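Local coordinates for protein Adhesin/hemolysin (PDB 4G6V) that acts as the toxin of a contact-dependent growth inhibition system, a tRNase that inhibits the growth of neighbouring bacteria and is bound by its immunity protein CdiI, at the interface of chains A and B. Sequence-based numbering; all coordinates share one arbitrary frame. Chains: chain A, Adhesin/hemolysin; chain B, CdiI.

The interface of chains A and B. Residues chain A 62, 103-104, 117, 121; chain B 2, 4, 6, 96.
A:Lys121, an active-site lysine of the toxin, is held between two aspartates of CdiI in this toxin-immunity interface, which places acidic side chains of the immunity protein in the nuclease active site and so probably blocks access of the tRNA substrate. The ammonium NZ forms salt bridges to carboxylate oxygens on both B:Asp96 and B:Asp4, at 2.9 Å from B:Asp96 OD1 and 3.1 Å from B:Asp4 OD2. A bend at the end of the lysine chain (chi4 -59°) turns NZ toward the pair. In both bonds the ammonium sits above the carboxylate plane, 47° out of that of B:Asp96. The opposite face of B:Asp96 OD1 receives the backbone N of B:Asp4 at 2.9 Å, so this oxygen is gripped from two sides and the backbone of B:Asp4, at the start of strand 4-9, positions the B:Asp96 carboxylate that meets the lysine. The two carboxylates occupy the amine and probably keep it from taking part in tRNA cleavage.

Beside this cluster, B:Phe6 turns the edge of its ring to helix 111-123: the carbonyl O of A:Thr117 meets that edge in the ring plane, near CZ, and CZ lies 3.8 Å from that residue's CG2 methyl. With OG1 beside the backbone N (chi1 -64°), the methyl stands anti to that N and faces both the ring and the backbone O of B:Asp96. On the other flank the first modelled residue of CdiI, B:Ala2, donates its N to A:Asn103 O at 3.0 Å.

In the toxin, the site lies among helix 57-74, the end of strand 99-104 and helix 111-123, the centre of the contact being about 8 Å from active-site A:Asp93; CdiI reaches it with its N-terminal segment, strand 4-9 and the loop following strand 91-95.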
ATOM      1  N   SER A  62      -0.420 -10.756  -2.607  1.00 35.10           N
ATOM      2  CA  SER A  62      -0.530  -9.797  -1.496  1.00 34.88           C
ATOM      3  C   SER A  62      -1.679 -10.136  -0.554  1.00 29.33           C
ATOM      4  O   SER A  62      -1.539  -9.973   0.646  1.00 37.79           O
ATOM      5  CB  SER A  62      -0.645  -8.336  -1.964  1.00 27.34           C
ATOM      6  OG  SER A  62       0.612  -7.836  -2.396  1.00 45.18           O
ATOM      7  N   ASN A 103      -1.263  -4.789   6.667  1.00 33.39           N
ATOM      8  CA  ASN A 103      -0.228  -5.696   6.156  1.00 34.56           C
ATOM      9  C   ASN A 103       0.451  -5.111   4.934  1.00 28.88           C
ATOM     10  O   ASN A 103      -0.202  -4.526   4.078  1.00 30.86           O
ATOM     11  CB  ASN A 103      -0.804  -7.082   5.796  1.00 26.35           C
ATOM     12  CG  ASN A 103       0.289  -8.099   5.412  1.00 34.36           C
ATOM     13  OD1 ASN A 103       1.118  -8.461   6.240  1.00 35.40           O
ATOM     14  ND2 ASN A 103       0.294  -8.552   4.145  1.00 38.42           N
ATOM     15  N   TYR A 104       1.768  -5.266   4.872  1.00 26.22           N
ATOM     16  CA  TYR A 104       2.556  -4.850   3.715  1.00 31.87           C
ATOM     17  C   TYR A 104       3.596  -5.928   3.419  1.00 32.95           C
ATOM     18  O   TYR A 104       4.451  -6.249   4.257  1.00 31.95           O
ATOM     19  CB  TYR A 104       3.193  -3.477   3.959  1.00 29.18           C
ATOM     20  CG  TYR A 104       4.333  -3.105   3.047  1.00 33.72           C
ATOM     21  CD1 TYR A 104       4.247  -3.275   1.666  1.00 31.94           C
ATOM     22  CD2 TYR A 104       5.494  -2.560   3.564  1.00 30.62           C
ATOM     23  CE1 TYR A 104       5.311  -2.929   0.836  1.00 26.98           C
ATOM     24  CE2 TYR A 104       6.556  -2.192   2.739  1.00 32.01           C
ATOM     25  CZ  TYR A 104       6.465  -2.375   1.382  1.00 34.97           C
ATOM     26  OH  TYR A 104       7.536  -1.990   0.582  1.00 40.35           O
ATOM     27  N   THR A 117       8.141   3.499   0.839  1.00 31.43           N
ATOM     28  CA  THR A 117       6.817   2.991   0.547  1.00 32.52           C
ATOM     29  C   THR A 117       5.958   3.108   1.785  1.00 32.84           C
ATOM     30  O   THR A 117       4.868   3.666   1.744  1.00 34.47           O
ATOM     31  CB  THR A 117       6.911   1.526  -0.001  1.00 30.35           C
ATOM     32  OG1 THR A 117       7.628   1.561  -1.241  1.00 22.80           O
ATOM     33  CG2 THR A 117       5.538   0.902  -0.231  1.00 20.61           C
ATOM     34  N   LYS A 121       2.632   5.276   2.428  1.00 22.71           N
ATOM     35  CA  LYS A 121       1.433   4.605   2.887  1.00 32.21           C
ATOM     36  C   LYS A 121       0.899   5.336   4.110  1.00 28.11           C
ATOM     37  O   LYS A 121      -0.306   5.462   4.288  1.00 27.22           O
ATOM     38  CB  LYS A 121       1.723   3.140   3.230  1.00 31.38           C
ATOM     39  CG  LYS A 121       1.559   2.193   2.076  1.00 26.96           C
ATOM     40  CD  LYS A 121       2.309   0.908   2.331  1.00 36.67           C
ATOM     41  CE  LYS A 121       2.159  -0.105   1.193  1.00 29.90           C
ATOM     42  NZ  LYS A 121       0.736  -0.490   0.928  1.00 36.04           N
TER
ATOM     43  N   ALA B   2      -3.030  -4.396   2.968  1.00 40.99           N
ATOM     44  CA  ALA B   2      -3.504  -3.179   2.314  1.00 45.23           C
ATOM     45  C   ALA B   2      -2.840  -3.019   0.953  1.00 49.60           C
ATOM     46  O   ALA B   2      -1.613  -3.106   0.830  1.00 53.76           O
ATOM     47  CB  ALA B   2      -3.230  -1.960   3.183  1.00 35.99           C
ATOM     48  N   ASP B   4      -2.040  -0.656  -2.338  1.00 29.20           N
ATOM     49  CA  ASP B   4      -1.983   0.734  -2.756  1.00 29.25           C
ATOM     50  C   ASP B   4      -1.312   0.882  -4.117  1.00 30.75           C
ATOM     51  O   ASP B   4      -0.231   0.346  -4.352  1.00 29.01           O
ATOM     52  CB  ASP B   4      -1.249   1.582  -1.703  1.00 27.73           C
ATOM     53  CG  ASP B   4      -2.042   1.720  -0.411  1.00 39.21           C
ATOM     54  OD1 ASP B   4      -3.277   1.908  -0.499  1.00 44.77           O
ATOM     55  OD2 ASP B   4      -1.444   1.633   0.686  1.00 30.92           O
ATOM     56  N   PHE B   6       0.700   3.274  -6.263  1.00 22.86           N
ATOM     57  CA  PHE B   6       1.549   4.446  -6.224  1.00 22.42           C
ATOM     58  C   PHE B   6       1.553   5.064  -7.608  1.00 27.76           C
ATOM     59  O   PHE B   6       1.968   4.433  -8.562  1.00 33.43           O
ATOM     60  CB  PHE B   6       2.965   4.052  -5.846  1.00 20.38           C
ATOM     61  CG  PHE B   6       3.177   3.956  -4.389  1.00 26.26           C
ATOM     62  CD1 PHE B   6       4.129   4.733  -3.757  1.00 30.36           C
ATOM     63  CD2 PHE B   6       2.396   3.113  -3.622  1.00 25.13           C
ATOM     64  CE1 PHE B   6       4.304   4.652  -2.369  1.00 30.87           C
ATOM     65  CE2 PHE B   6       2.573   3.021  -2.234  1.00 25.36           C
ATOM     66  CZ  PHE B   6       3.522   3.794  -1.616  1.00 23.79           C
ATOM     67  N   ASP B  96       1.772  -1.142  -4.892  1.00 28.81           N
ATOM     68  CA  ASP B  96       2.591  -1.176  -3.682  1.00 27.46           C
ATOM     69  C   ASP B  96       4.024  -0.749  -3.953  1.00 26.99           C
ATOM     70  O   ASP B  96       4.978  -1.231  -3.318  1.00 28.63           O
ATOM     71  CB  ASP B  96       2.512  -2.548  -2.988  1.00 32.48           C
ATOM     72  CG  ASP B  96       1.198  -2.739  -2.221  1.00 43.72           C
ATOM     73  OD1 ASP B  96       0.635  -1.718  -1.725  1.00 35.22           O
ATOM     74  OD2 ASP B  96       0.730  -3.904  -2.118  1.00 38.74           O
TER